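PDB 3TVI: aspartokinase, which probably catalyses the ATP-dependent phosphorylation of L-aspartate to 4-phospho-L-aspartate, the opening step of the route to threonine, methionine and lysine. Local coordinates for residues L54-N59 / Y111-G116; G287-I292 / T382-T387; A201-N206 / G258-I263; N18-V23 / V122-Y127; E401-R406 / T423-K428. All blocks are in the same frame, centred on the assembly; numbering follows the deposited sequence.

Contact 1 (L54-N59 / Y111-G116); sequences LLYLCN and YAASRG
The ring of Tyr56 lies flat against a single methyl group. Ala113 CB sits over one of its faces, 3.5 Å from the ring centroid and 19° off the ring normal, which makes a CH-pi contact. The methyl is displaced toward the phenol end of the ring, so Tyr56 CZ is the ring atom nearest to Ala113 CB, at 3.3 Å. Leu55, one residue earlier, reaches the same helix in a different way. Its CG stands anti to the carbonyl carbon and the chain then runs straight on (chi2 178°), so that CD1 leads onto the backbone of the facing turn. There Leu55 CD1 lies 3.2 Å from Ala112 O and 3.3 Å from Gly116 N, with Arg115 CB alongside at 3.9 Å from the same Leu55 CD1. The second methyl, CD2, stays farther back. One turn on from Leu55, Asn59 meets Ala112 carbon to carbon, CB to CB at 4.0 Å. Small residues on the partner helix let the two backbones come close: the local axes approach to 7.9 Å and run nearly antiparallel, at 155°. Behind the contact, Arg115 NH1 donates to Ser114 OG within the guanidinium plane; Tyr111 CE2 lies over one face of that guanidinium, and Arg115 CD over a face of the Tyr111 ring. Ala113 lies beside Thr52, which is predicted to bind substrate, as is Glu117 just past this turn. The pairing joins helices 51-63 and 109-127; Leu55 and Cys58 also pack on helix 69-85, while Tyr111, Ala112 and Arg115 lean on helix 92-104.

Contact 2 (G287-I292 / T382-T387); sequences GTITGI and TGMAKT
The flat groups here are peptide carbonyls, and the one that matters most is that of Gly383. Thr387 OG1 donates to Gly383 O in the plane of that carbonyl, at 2.6 Å, and so closes the loop from Gly383 to Thr387. From the other segment Gly287 comes up to the same oxygen: its CA lies 3.3 Å from Gly383 O in a CA-H...O contact with 140° at the hydrogen. Gly287 CA is also 3.5 Å from Thr387 OG1, so it rests against both partners of that bond. The carbonyl of Ile289 is approached differently, since Thr288 OG1 donates to Ile289 O from 33° above the carbonyl plane, at 3.2 Å.

Beyond these polar groups, Ile289 and selenomethionine Met384 lie side by side and point the same way, with Ile289 CD1 4.2 Å from Met384 SE. Met384 gets there with CG wedged between its own N and C (chi1 51°) and with a bend at chi3. Thr290 OG1 stands beside its own backbone N, and its partner is Glu234 OE2. That same carboxylate oxygen also accepts from Thr382 N, so a single acid bridges the two segments.

Thr290 and Gly291 both face Val380, forming a classic beta bulge at the start of strand 291-304, where it pairs with strand 367-380. The 382-387 loop follows strand 367-380 and leads into helix 390-400, Ile289 and Met384 both touch Thr379, and helix 426-437 packs on Ile289 through Phe437.

Contact 3 (A201-N206 / G258-I263); sequences ADLYEN and GIPINI
The two strands run parallel, their local axes 4.6 Å apart and inclined by 22°, with Tyr204 paired to Ile261, Glu205 to Asn262 and Asn206 to Ile263. Three backbone bonds join them. Tyr204 N donates to Pro260 O at 2.9 Å, nearly along the C=O axis. Asn262 N returns to Tyr204 O, and Asn206 N gives the straightest of the three to Asn262 O (2.9 Å, 175°). These are central strands of the amino acid kinase sheet: 203-208 lies between 5-9 and 261-265, and ends at Thr208, which with the next residue, Asp209, is predicted to bind ATP.

On the face holding Tyr204, the ring and Ile261 lie side by side, with Tyr204 CD2 3.7 Å from Ile261 CG1. Tyr204 also touches Ser193 and Ser196 of helix 187-199, and Asn206 ND2 is bonded to Asp189 OD1. The face bearing Glu205 and Asn262 adds a different pairing: Leu203, its CG anti to the backbone N, crosses Asn262 obliquely, CD1 to CB at 3.9 Å. Ahead of the paired residues, Pro260 CD meets Asp202 O at 3.2 Å. Glu205 turns its carboxylate to a salt bridge with Arg33.

Contact 4 (N18-V23 / V122-Y127); sequences NQFKKV and VILAKY
Phe20 packs its CD1 and CE1 against a methyl of Leu124: Leu124 CD2 lies 3.4 Å from Phe20 CD1, and equally close to CE1, the two side chains crossing obliquely. The same CE1 also meets Ile123, with Phe20 CE1 4.2 Å from Ile123 CG2, and there the side chains cross at about a right angle. Phe20 is placed for both by a first torsion of -83°, which sets CG anti to the carbonyl carbon and beside the backbone N.

Tyr127 works from the other helix. Its CG is anti to the backbone N (chi1 -175°), and the ring reaches across until its edge meets the Phe20 backbone: Phe20 O lies in the ring plane, 3.6 Å from Tyr127 CE1. The hydroxyl carries on to Lys21, where Tyr127 OH is 3.6 Å from Lys21 CG, still on the aliphatic part of a chain that stretches out extended. Val23, one turn on from Phe20, adds a looser touch to the second Leu124 methyl, Val23 CG1 to Leu124 CD1 at 4.4 Å.

The helices cross at -54° with local axes 11.6 Å apart, so long side chains rather than backbones bridge them. Leu86 and Ile82 also pack on Phe20, and Tyr79 on Ile123. Leu124 touches Val167 of the central sheet, and Val23 lies next to Phe9, one of the residues Lys8 to Gly11 predicted to bind ATP. Helices laid over a largely parallel sheet in this way are the layered alpha/beta build of the amino acid kinase fold.

Contact 5 (E401-R406 / T423-K428); sequences ENVNIR and TVDFEK
The chain leaves helix 390-400 at Glu401 and turns through Asn402, the C-prime residue (phi 52°) of the Schellman motif that ends the helix, before heading into the weakly bonded strand that starts about 405; opposite it, 423-428 winds into helix 426-437.

Lys428 spans the gap. With CG anti to its backbone N and the rest of the chain extended, it puts NZ 2.8 Å from Glu401 O, in the plane of that carbonyl and at a C=O...donor angle of 155°. On the way it crosses Glu401 obliquely, Lys428 CG lying 4.0 Å from Glu401 CG. The Glu401 chain bends at chi2, and its OE1 ends 6.1 Å from Lys428 NZ, so the opposite charges do not touch.

Farther along, Asp425 and Val403 pass alongside each other, head to tail, Asp425 CB lying 3.6 Å from Val403 CG2 and Asp425 OD2 3.4 Å from the same methyl. Asn402 and Asn404 also pack on Lys388 and Ala385 of the second subunit, so the 401-406 segment takes part in the contact between the two subunits.

A lysine ammonium set on the carbonyl just after a helix would be expected to favour that negatively polarised end, and the Glu401 carboxylate nearby probably adds a weak, longer-range attraction.

Contacts 4, 1 and 3 belong to the amino acid kinase region, contacts 2 and 5 to the regulatory part that carries the ACT domain. Contacts 1 and 4 share helix 109-127, their centres 21 Å apart, and contact 1 is enclosed in sequence between the two segments of contact 4. Contact 3, 21 Å between centres from contact 4, lies later in the chain and in the central sheet. Contact 2 follows it, 24 Å away between centres, and contact 5 comes last; both reach the five-stranded antiparallel sheet. Contacts 1 and 5, 48 Å apart between centres, lie on opposite sides of the chain's centre, which reflects separate catalytic and regulatory halves.

Contact 1 (L54-N59 / Y111-G116)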
# COMPACT_ATOMS: atom_id res chain seq x y z
N LEU B 54 -8.82 -15.01 39.32
CA LEU B 54 -9.53 -15.68 40.41
C LEU B 54 -10.58 -14.77 41.03
O LEU B 54 -11.67 -15.22 41.37
CB LEU B 54 -8.57 -16.20 41.48
CG LEU B 54 -8.30 -17.71 41.40
CD1 LEU B 54 -7.87 -18.11 39.99
CD2 LEU B 54 -7.27 -18.14 42.44
N LEU B 55 -10.26 -13.48 41.15
CA LEU B 55 -11.26 -12.51 41.56
C LEU B 55 -12.49 -12.59 40.65
O LEU B 55 -13.58 -12.95 41.12
CB LEU B 55 -10.68 -11.08 41.62
CG LEU B 55 -9.85 -10.78 42.87
CD1 LEU B 55 -9.27 -9.37 42.84
CD2 LEU B 55 -10.67 -10.98 44.13
N TYR B 56 -12.33 -12.32 39.36
CA TYR B 56 -13.43 -12.46 38.40
C TYR B 56 -14.23 -13.73 38.67
O TYR B 56 -15.46 -13.71 38.65
CB TYR B 56 -12.93 -12.54 36.95
CG TYR B 56 -12.60 -11.21 36.31
CD1 TYR B 56 -13.55 -10.20 36.22
CD2 TYR B 56 -11.35 -10.98 35.75
CE1 TYR B 56 -13.26 -8.99 35.61
CE2 TYR B 56 -11.05 -9.78 35.14
CZ TYR B 56 -12.00 -8.79 35.07
OH TYR B 56 -11.68 -7.59 34.46
N LEU B 57 -13.53 -14.83 38.92
CA LEU B 57 -14.21 -16.11 39.11
C LEU B 57 -15.13 -16.07 40.34
O LEU B 57 -16.21 -16.66 40.31
CB LEU B 57 -13.20 -17.26 39.21
CG LEU B 57 -13.81 -18.63 39.46
CD1 LEU B 57 -14.96 -18.90 38.50
CD2 LEU B 57 -12.76 -19.72 39.36
N CYS B 58 -14.72 -15.39 41.40
CA CYS B 58 -15.60 -15.22 42.55
C CYS B 58 -16.91 -14.57 42.10
O CYS B 58 -18.00 -15.09 42.35
CB CYS B 58 -14.95 -14.38 43.64
SG CYS B 58 -13.38 -15.05 44.21
N ASN B 59 -16.78 -13.44 41.39
CA ASN B 59 -17.92 -12.73 40.82
C ASN B 59 -18.82 -13.68 40.02
O ASN B 59 -20.04 -13.54 40.03
CB ASN B 59 -17.44 -11.58 39.93
CG ASN B 59 -18.57 -10.82 39.28
OD1 ASN B 59 -19.41 -10.25 39.96
ND2 ASN B 59 -18.59 -10.79 37.95
N TYR B 111 -15.60 -3.91 40.37
CA TYR B 111 -15.17 -3.89 41.75
C TYR B 111 -14.35 -5.15 42.06
O TYR B 111 -13.22 -5.08 42.55
CB TYR B 111 -16.37 -3.81 42.70
CG TYR B 111 -15.94 -3.93 44.14
CD1 TYR B 111 -15.95 -5.15 44.79
CD2 TYR B 111 -15.48 -2.82 44.83
CE1 TYR B 111 -15.53 -5.27 46.10
CE2 TYR B 111 -15.07 -2.93 46.14
CZ TYR B 111 -15.10 -4.15 46.77
OH TYR B 111 -14.68 -4.26 48.08
N ALA B 112 -14.94 -6.31 41.78
CA ALA B 112 -14.31 -7.59 42.04
C ALA B 112 -12.84 -7.61 41.59
O ALA B 112 -11.95 -7.75 42.40
CB ALA B 112 -15.08 -8.70 41.35
N ALA B 113 -12.62 -7.44 40.28
CA ALA B 113 -11.30 -7.64 39.69
C ALA B 113 -10.29 -6.55 40.07
O ALA B 113 -9.08 -6.79 40.07
CB ALA B 113 -11.41 -7.74 38.18
N SER B 114 -10.79 -5.36 40.41
CA SER B 114 -9.92 -4.25 40.78
C SER B 114 -9.29 -4.41 42.16
O SER B 114 -8.38 -3.66 42.50
CB SER B 114 -10.69 -2.93 40.72
OG SER B 114 -11.88 -3.01 41.48
N ARG B 115 -9.75 -5.38 42.95
CA ARG B 115 -9.26 -5.54 44.32
C ARG B 115 -7.85 -6.13 44.42
O ARG B 115 -7.18 -5.99 45.45
CB ARG B 115 -10.26 -6.34 45.17
CG ARG B 115 -11.22 -5.47 45.97
CD ARG B 115 -11.84 -4.34 45.15
NE ARG B 115 -11.76 -3.04 45.82
CZ ARG B 115 -11.70 -1.86 45.20
NH1 ARG B 115 -11.69 -1.78 43.87
NH2 ARG B 115 -11.63 -0.74 45.91
N GLY B 116 -7.37 -6.76 43.36
CA GLY B 116 -5.97 -7.18 43.32
C GLY B 116 -5.01 -6.01 43.50
O GLY B 116 -4.02 -6.12 44.22

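Contact 2 (G287-I292 / T382-T387)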
# COMPACT_ATOMS: atom_id res chain seq x y z
N GLY B 287 22.11 10.83 11.41
CA GLY B 287 22.28 9.69 10.49
C GLY B 287 22.44 8.31 11.14
O GLY B 287 23.41 7.59 10.87
N THR B 288 21.48 7.93 11.99
CA THR B 288 21.62 6.70 12.80
C THR B 288 20.32 5.93 13.00
O THR B 288 19.22 6.46 12.86
CB THR B 288 22.21 7.01 14.19
OG1 THR B 288 22.32 5.80 14.94
CG2 THR B 288 21.33 8.00 14.94
N ILE B 289 20.49 4.66 13.35
CA ILE B 289 19.38 3.73 13.58
C ILE B 289 19.00 3.79 15.05
O ILE B 289 19.88 3.90 15.90
CB ILE B 289 19.82 2.29 13.16
CG1 ILE B 289 19.15 1.91 11.86
CG2 ILE B 289 19.46 1.25 14.20
CD1 ILE B 289 17.65 1.76 12.01
N THR B 290 17.71 3.75 15.36
CA THR B 290 17.27 3.64 16.76
C THR B 290 16.93 2.20 17.18
O THR B 290 17.32 1.76 18.26
CB THR B 290 16.05 4.52 17.06
OG1 THR B 290 16.38 5.87 16.76
CG2 THR B 290 15.67 4.43 18.51
N GLY B 291 16.21 1.49 16.32
CA GLY B 291 15.81 0.11 16.59
C GLY B 291 15.42 -0.67 15.34
O GLY B 291 15.06 -0.10 14.32
N ILE B 292 15.49 -1.99 15.45
CA ILE B 292 15.22 -2.89 14.33
C ILE B 292 14.26 -3.96 14.81
O ILE B 292 14.60 -4.75 15.69
CB ILE B 292 16.49 -3.61 13.87
CG1 ILE B 292 17.55 -2.60 13.41
CG2 ILE B 292 16.14 -4.62 12.79
CD1 ILE B 292 18.91 -3.21 13.13
N THR B 382 14.71 8.41 14.17
CA THR B 382 14.46 9.79 13.76
C THR B 382 15.56 10.25 12.81
O THR B 382 15.29 10.84 11.77
CB THR B 382 14.36 10.76 14.97
OG1 THR B 382 15.44 10.51 15.87
CG2 THR B 382 13.04 10.58 15.71
N GLY B 383 16.81 9.92 13.14
CA GLY B 383 17.96 10.30 12.34
C GLY B 383 18.05 9.71 10.94
O GLY B 383 19.00 9.99 10.21
N MSE B 384 17.08 8.90 10.55
CA MSE B 384 17.00 8.40 9.17
C MSE B 384 15.86 9.08 8.46
O MSE B 384 15.09 8.43 7.74
CB MSE B 384 16.87 6.87 9.15
CG MSE B 384 15.75 6.33 10.03
SE MSE B 384 15.46 4.42 9.68
CE MSE B 384 15.74 4.43 7.73
N ALA B 385 15.76 10.39 8.64
CA ALA B 385 14.57 11.15 8.25
C ALA B 385 14.89 12.61 7.97
O ALA B 385 14.58 13.46 8.80
CB ALA B 385 13.54 11.07 9.37
N LYS B 386 15.49 12.92 6.82
CA LYS B 386 15.79 11.97 5.75
C LYS B 386 17.26 12.06 5.34
O LYS B 386 17.67 12.95 4.61
CB LYS B 386 14.84 12.15 4.55
CG LYS B 386 13.92 13.36 4.60
CD LYS B 386 14.63 14.67 4.31
CE LYS B 386 13.64 15.78 3.98
NZ LYS B 386 12.64 15.97 5.06
N THR B 387 18.05 11.13 5.87
CA THR B 387 19.47 11.03 5.61
C THR B 387 19.69 10.52 4.21
O THR B 387 18.85 9.80 3.67
CB THR B 387 20.11 10.04 6.61
OG1 THR B 387 20.11 10.63 7.92
CG2 THR B 387 21.53 9.67 6.21

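Contact 3 (A201-N206 / G258-I263)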
# COMPACT_ATOMS: atom_id res chain seq x y z
N ALA B 201 4.73 15.65 37.41
CA ALA B 201 5.97 14.97 37.78
C ALA B 201 7.09 15.31 36.81
O ALA B 201 6.85 15.82 35.70
CB ALA B 201 5.75 13.47 37.82
N ASP B 202 8.32 15.01 37.24
CA ASP B 202 9.52 15.20 36.40
C ASP B 202 9.92 13.95 35.63
O ASP B 202 10.58 14.04 34.60
CB ASP B 202 10.68 15.60 37.28
CG ASP B 202 10.40 16.83 38.05
OD1 ASP B 202 9.26 17.32 37.95
OD2 ASP B 202 11.31 17.30 38.76
N LEU B 203 9.55 12.80 36.18
CA LEU B 203 9.89 11.52 35.61
C LEU B 203 8.79 10.55 35.97
O LEU B 203 8.18 10.66 37.03
CB LEU B 203 11.21 11.02 36.19
CG LEU B 203 11.76 9.67 35.72
CD1 LEU B 203 12.03 9.67 34.23
CD2 LEU B 203 13.03 9.34 36.48
N TYR B 204 8.52 9.60 35.09
CA TYR B 204 7.64 8.50 35.42
C TYR B 204 8.45 7.24 35.17
O TYR B 204 8.67 6.84 34.04
CB TYR B 204 6.35 8.59 34.59
CG TYR B 204 5.51 7.32 34.51
CD1 TYR B 204 5.35 6.48 35.61
CD2 TYR B 204 4.85 6.98 33.33
CE1 TYR B 204 4.58 5.33 35.52
CE2 TYR B 204 4.08 5.85 33.23
CZ TYR B 204 3.94 5.03 34.33
OH TYR B 204 3.17 3.90 34.22
N GLU B 205 8.95 6.64 36.26
CA GLU B 205 9.71 5.41 36.17
C GLU B 205 8.71 4.30 36.05
O GLU B 205 7.76 4.26 36.81
CB GLU B 205 10.56 5.19 37.42
CG GLU B 205 11.80 6.05 37.46
CD GLU B 205 12.56 5.94 38.77
OE1 GLU B 205 12.16 5.15 39.65
OE2 GLU B 205 13.58 6.66 38.92
N ASN B 206 8.93 3.39 35.10
CA ASN B 206 8.03 2.27 34.90
C ASN B 206 8.78 0.96 35.12
O ASN B 206 9.44 0.44 34.21
CB ASN B 206 7.46 2.36 33.50
CG ASN B 206 6.25 1.49 33.31
OD1 ASN B 206 6.36 0.31 33.03
ND2 ASN B 206 5.07 2.09 33.41
N GLY B 258 5.27 17.13 28.82
CA GLY B 258 6.59 16.66 28.39
C GLY B 258 7.27 15.66 29.31
O GLY B 258 8.48 15.71 29.50
N ILE B 259 6.49 14.73 29.87
CA ILE B 259 6.96 13.90 30.98
C ILE B 259 7.71 12.67 30.49
O ILE B 259 7.13 11.81 29.83
CB ILE B 259 5.80 13.49 31.90
CG1 ILE B 259 5.04 14.73 32.39
CG2 ILE B 259 6.31 12.68 33.08
CD1 ILE B 259 4.29 14.53 33.69
N PRO B 260 9.00 12.57 30.80
CA PRO B 260 9.74 11.43 30.30
C PRO B 260 9.45 10.18 31.11
O PRO B 260 9.30 10.25 32.33
CB PRO B 260 11.19 11.86 30.45
CG PRO B 260 11.18 12.81 31.58
CD PRO B 260 9.86 13.50 31.55
N ILE B 261 9.35 9.05 30.42
CA ILE B 261 9.21 7.75 31.04
C ILE B 261 10.53 7.02 30.97
O ILE B 261 11.16 6.97 29.92
CB ILE B 261 8.20 6.89 30.28
CG1 ILE B 261 6.84 7.59 30.23
CG2 ILE B 261 8.08 5.52 30.92
CD1 ILE B 261 5.79 6.78 29.51
N ASN B 262 10.94 6.42 32.09
CA ASN B 262 12.13 5.58 32.12
C ASN B 262 11.73 4.13 32.38
O ASN B 262 11.29 3.80 33.49
CB ASN B 262 13.08 6.07 33.20
CG ASN B 262 14.36 5.26 33.28
OD1 ASN B 262 14.44 4.15 32.76
ND2 ASN B 262 15.37 5.80 33.96
N ILE B 263 11.86 3.27 31.37
CA ILE B 263 11.62 1.84 31.57
C ILE B 263 12.82 1.27 32.31
O ILE B 263 13.95 1.39 31.86
CB ILE B 263 11.42 1.08 30.25
CG1 ILE B 263 9.94 1.09 29.85
CG2 ILE B 263 11.81 -0.38 30.41
CD1 ILE B 263 9.36 2.47 29.69

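Contact 4 (N18-V23 / V122-Y127)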
# COMPACT_ATOMS: atom_id res chain seq x y z
N ASN B 18 9.58 -11.52 48.24
CA ASN B 18 10.94 -11.14 47.85
C ASN B 18 10.94 -9.94 46.92
O ASN B 18 11.74 -9.02 47.09
CB ASN B 18 11.68 -12.29 47.16
CG ASN B 18 11.74 -13.53 48.01
OD1 ASN B 18 11.67 -13.48 49.24
ND2 ASN B 18 11.86 -14.68 47.35
N GLN B 19 10.04 -9.94 45.93
CA GLN B 19 9.96 -8.83 44.99
C GLN B 19 9.60 -7.54 45.69
O GLN B 19 10.15 -6.49 45.38
CB GLN B 19 8.94 -9.11 43.88
CG GLN B 19 9.18 -10.39 43.10
CD GLN B 19 10.64 -10.57 42.73
OE1 GLN B 19 11.11 -10.03 41.73
NE2 GLN B 19 11.36 -11.32 43.56
N PHE B 20 8.68 -7.63 46.64
CA PHE B 20 8.30 -6.47 47.45
C PHE B 20 9.52 -5.86 48.13
O PHE B 20 9.64 -4.64 48.21
CB PHE B 20 7.30 -6.86 48.52
CG PHE B 20 5.87 -6.90 48.06
CD1 PHE B 20 4.97 -5.93 48.47
CD2 PHE B 20 5.42 -7.92 47.26
CE1 PHE B 20 3.65 -5.98 48.09
CE2 PHE B 20 4.10 -7.98 46.87
CZ PHE B 20 3.22 -7.01 47.28
N LYS B 21 10.44 -6.69 48.62
CA LYS B 21 11.65 -6.16 49.23
C LYS B 21 12.42 -5.39 48.19
O LYS B 21 13.00 -4.36 48.50
CB LYS B 21 12.52 -7.27 49.82
CG LYS B 21 11.84 -8.02 50.95
CD LYS B 21 12.80 -8.95 51.68
CE LYS B 21 12.08 -9.70 52.78
NZ LYS B 21 13.04 -10.35 53.71
N LYS B 22 12.40 -5.87 46.95
CA LYS B 22 13.09 -5.17 45.85
C LYS B 22 12.43 -3.82 45.65
O LYS B 22 13.11 -2.82 45.46
CB LYS B 22 13.09 -5.97 44.55
CG LYS B 22 13.60 -7.39 44.72
CD LYS B 22 13.95 -8.08 43.42
CE LYS B 22 14.53 -9.46 43.70
NZ LYS B 22 14.05 -10.49 42.74
N VAL B 23 11.10 -3.79 45.72
CA VAL B 23 10.37 -2.55 45.55
C VAL B 23 10.69 -1.58 46.68
O VAL B 23 10.99 -0.40 46.43
CB VAL B 23 8.85 -2.76 45.46
CG1 VAL B 23 8.17 -1.41 45.35
CG2 VAL B 23 8.48 -3.63 44.28
N VAL B 122 -2.90 -1.17 49.62
CA VAL B 122 -3.03 -0.97 51.06
C VAL B 122 -1.84 -1.58 51.80
O VAL B 122 -1.38 -1.02 52.81
CB VAL B 122 -4.36 -1.52 51.60
CG1 VAL B 122 -5.53 -0.81 50.95
CG2 VAL B 122 -4.46 -3.02 51.35
N ILE B 123 -1.32 -2.69 51.29
CA ILE B 123 -0.14 -3.35 51.85
C ILE B 123 1.09 -2.47 51.68
O ILE B 123 1.86 -2.28 52.61
CB ILE B 123 0.14 -4.70 51.16
CG1 ILE B 123 -0.94 -5.71 51.49
CG2 ILE B 123 1.49 -5.25 51.57
CD1 ILE B 123 -0.82 -7.00 50.71
N LEU B 124 1.26 -1.95 50.46
CA LEU B 124 2.41 -1.12 50.15
C LEU B 124 2.42 0.20 50.90
O LEU B 124 3.48 0.68 51.25
CB LEU B 124 2.49 -0.82 48.65
CG LEU B 124 3.23 -1.81 47.75
CD1 LEU B 124 3.94 -1.06 46.63
CD2 LEU B 124 4.23 -2.65 48.54
N ALA B 125 1.26 0.78 51.13
CA ALA B 125 1.20 2.03 51.89
C ALA B 125 1.78 1.79 53.29
O ALA B 125 2.51 2.63 53.82
CB ALA B 125 -0.22 2.56 51.96
N LYS B 126 1.46 0.64 53.87
CA LYS B 126 1.96 0.31 55.19
C LYS B 126 3.44 0.01 55.10
O LYS B 126 4.24 0.60 55.82
CB LYS B 126 1.22 -0.89 55.78
CG LYS B 126 1.38 -1.05 57.28
CD LYS B 126 0.65 0.03 58.06
CE LYS B 126 1.26 0.23 59.44
NZ LYS B 126 0.88 1.54 60.05
N TYR B 127 3.79 -0.89 54.18
CA TYR B 127 5.15 -1.41 54.06
C TYR B 127 6.17 -0.35 53.72
O TYR B 127 7.33 -0.45 54.13
CB TYR B 127 5.18 -2.50 53.00
CG TYR B 127 6.50 -3.22 52.85
CD1 TYR B 127 7.12 -3.33 51.62
CD2 TYR B 127 7.11 -3.82 53.93
CE1 TYR B 127 8.31 -4.01 51.46
CE2 TYR B 127 8.31 -4.50 53.79
CZ TYR B 127 8.90 -4.59 52.56
OH TYR B 127 10.09 -5.26 52.41

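Contact 5 (E401-R406 / T423-K428)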
# COMPACT_ATOMS: atom_id res chain seq x y z
N GLU B 401 24.68 -10.11 2.51
CA GLU B 401 24.23 -11.40 3.03
C GLU B 401 23.45 -12.22 2.01
O GLU B 401 22.85 -13.25 2.35
CB GLU B 401 23.41 -11.21 4.32
CG GLU B 401 24.20 -11.47 5.60
CD GLU B 401 25.64 -11.01 5.52
OE1 GLU B 401 26.54 -11.83 5.79
OE2 GLU B 401 25.88 -9.83 5.15
N ASN B 402 23.49 -11.78 0.75
CA ASN B 402 22.89 -12.53 -0.34
C ASN B 402 21.44 -12.88 -0.03
O ASN B 402 21.07 -14.05 0.06
CB ASN B 402 23.73 -13.79 -0.64
CG ASN B 402 23.28 -14.52 -1.89
OD1 ASN B 402 23.17 -15.75 -1.89
ND2 ASN B 402 23.02 -13.78 -2.97
N VAL B 403 20.62 -11.84 0.16
CA VAL B 403 19.20 -12.01 0.49
C VAL B 403 18.30 -11.14 -0.40
O VAL B 403 18.37 -9.91 -0.38
CB VAL B 403 18.91 -11.79 2.00
CG1 VAL B 403 19.93 -10.85 2.64
CG2 VAL B 403 17.48 -11.30 2.23
N ASN B 404 17.47 -11.82 -1.18
CA ASN B 404 16.55 -11.21 -2.12
C ASN B 404 15.46 -10.42 -1.39
O ASN B 404 14.84 -10.92 -0.44
CB ASN B 404 15.92 -12.31 -3.01
CG ASN B 404 14.68 -11.84 -3.76
OD1 ASN B 404 14.79 -11.16 -4.78
ND2 ASN B 404 13.51 -12.24 -3.27
N ILE B 405 15.27 -9.18 -1.84
CA ILE B 405 14.26 -8.27 -1.31
C ILE B 405 12.94 -8.53 -2.02
O ILE B 405 12.91 -8.68 -3.23
CB ILE B 405 14.69 -6.81 -1.53
CG1 ILE B 405 16.02 -6.53 -0.83
CG2 ILE B 405 13.63 -5.84 -1.03
CD1 ILE B 405 16.58 -5.15 -1.10
N ARG B 406 11.85 -8.58 -1.27
CA ARG B 406 10.52 -8.83 -1.84
C ARG B 406 9.53 -7.67 -1.67
O ARG B 406 8.48 -7.65 -2.30
CB ARG B 406 9.93 -10.10 -1.22
CG ARG B 406 10.50 -11.39 -1.79
CD ARG B 406 9.67 -12.58 -1.35
NE ARG B 406 8.26 -12.41 -1.69
CZ ARG B 406 7.25 -13.11 -1.17
NH1 ARG B 406 7.48 -14.06 -0.26
NH2 ARG B 406 6.01 -12.86 -1.57
N THR B 423 10.81 -15.56 4.40
CA THR B 423 10.79 -15.91 5.82
C THR B 423 12.04 -16.67 6.28
O THR B 423 12.44 -16.55 7.43
CB THR B 423 9.55 -16.72 6.18
OG1 THR B 423 8.40 -16.06 5.64
CG2 THR B 423 9.40 -16.82 7.67
N VAL B 424 12.65 -17.44 5.38
CA VAL B 424 13.92 -18.09 5.69
C VAL B 424 15.02 -17.06 6.02
O VAL B 424 15.82 -17.27 6.93
CB VAL B 424 14.39 -19.01 4.54
CG1 VAL B 424 14.66 -18.22 3.27
CG2 VAL B 424 15.63 -19.79 4.96
N ASP B 425 15.03 -15.95 5.28
CA ASP B 425 16.08 -14.92 5.41
C ASP B 425 15.83 -13.89 6.53
O ASP B 425 16.70 -13.05 6.81
CB ASP B 425 16.27 -14.20 4.07
CG ASP B 425 16.96 -15.07 3.02
OD1 ASP B 425 17.43 -16.18 3.36
OD2 ASP B 425 17.04 -14.65 1.85
N PHE B 426 14.67 -13.94 7.19
CA PHE B 426 14.32 -12.97 8.22
C PHE B 426 15.46 -12.71 9.19
O PHE B 426 15.96 -11.59 9.29
CB PHE B 426 13.07 -13.45 8.96
CG PHE B 426 12.68 -12.59 10.12
CD1 PHE B 426 11.92 -11.45 9.94
CD2 PHE B 426 13.05 -12.94 11.42
CE1 PHE B 426 11.54 -10.66 11.01
CE2 PHE B 426 12.67 -12.15 12.50
CZ PHE B 426 11.92 -11.01 12.30
N GLU B 427 15.90 -13.75 9.89
CA GLU B 427 16.93 -13.59 10.92
C GLU B 427 18.26 -13.14 10.33
O GLU B 427 19.05 -12.48 11.01
CB GLU B 427 17.12 -14.90 11.71
N LYS B 428 18.51 -13.49 9.08
CA LYS B 428 19.75 -13.11 8.39
C LYS B 428 19.75 -11.61 8.11
O LYS B 428 20.74 -10.91 8.35
CB LYS B 428 19.89 -13.90 7.08
CG LYS B 428 21.31 -14.08 6.57
CD LYS B 428 21.31 -15.07 5.41
CE LYS B 428 22.69 -15.27 4.80
NZ LYS B 428 22.62 -15.80 3.41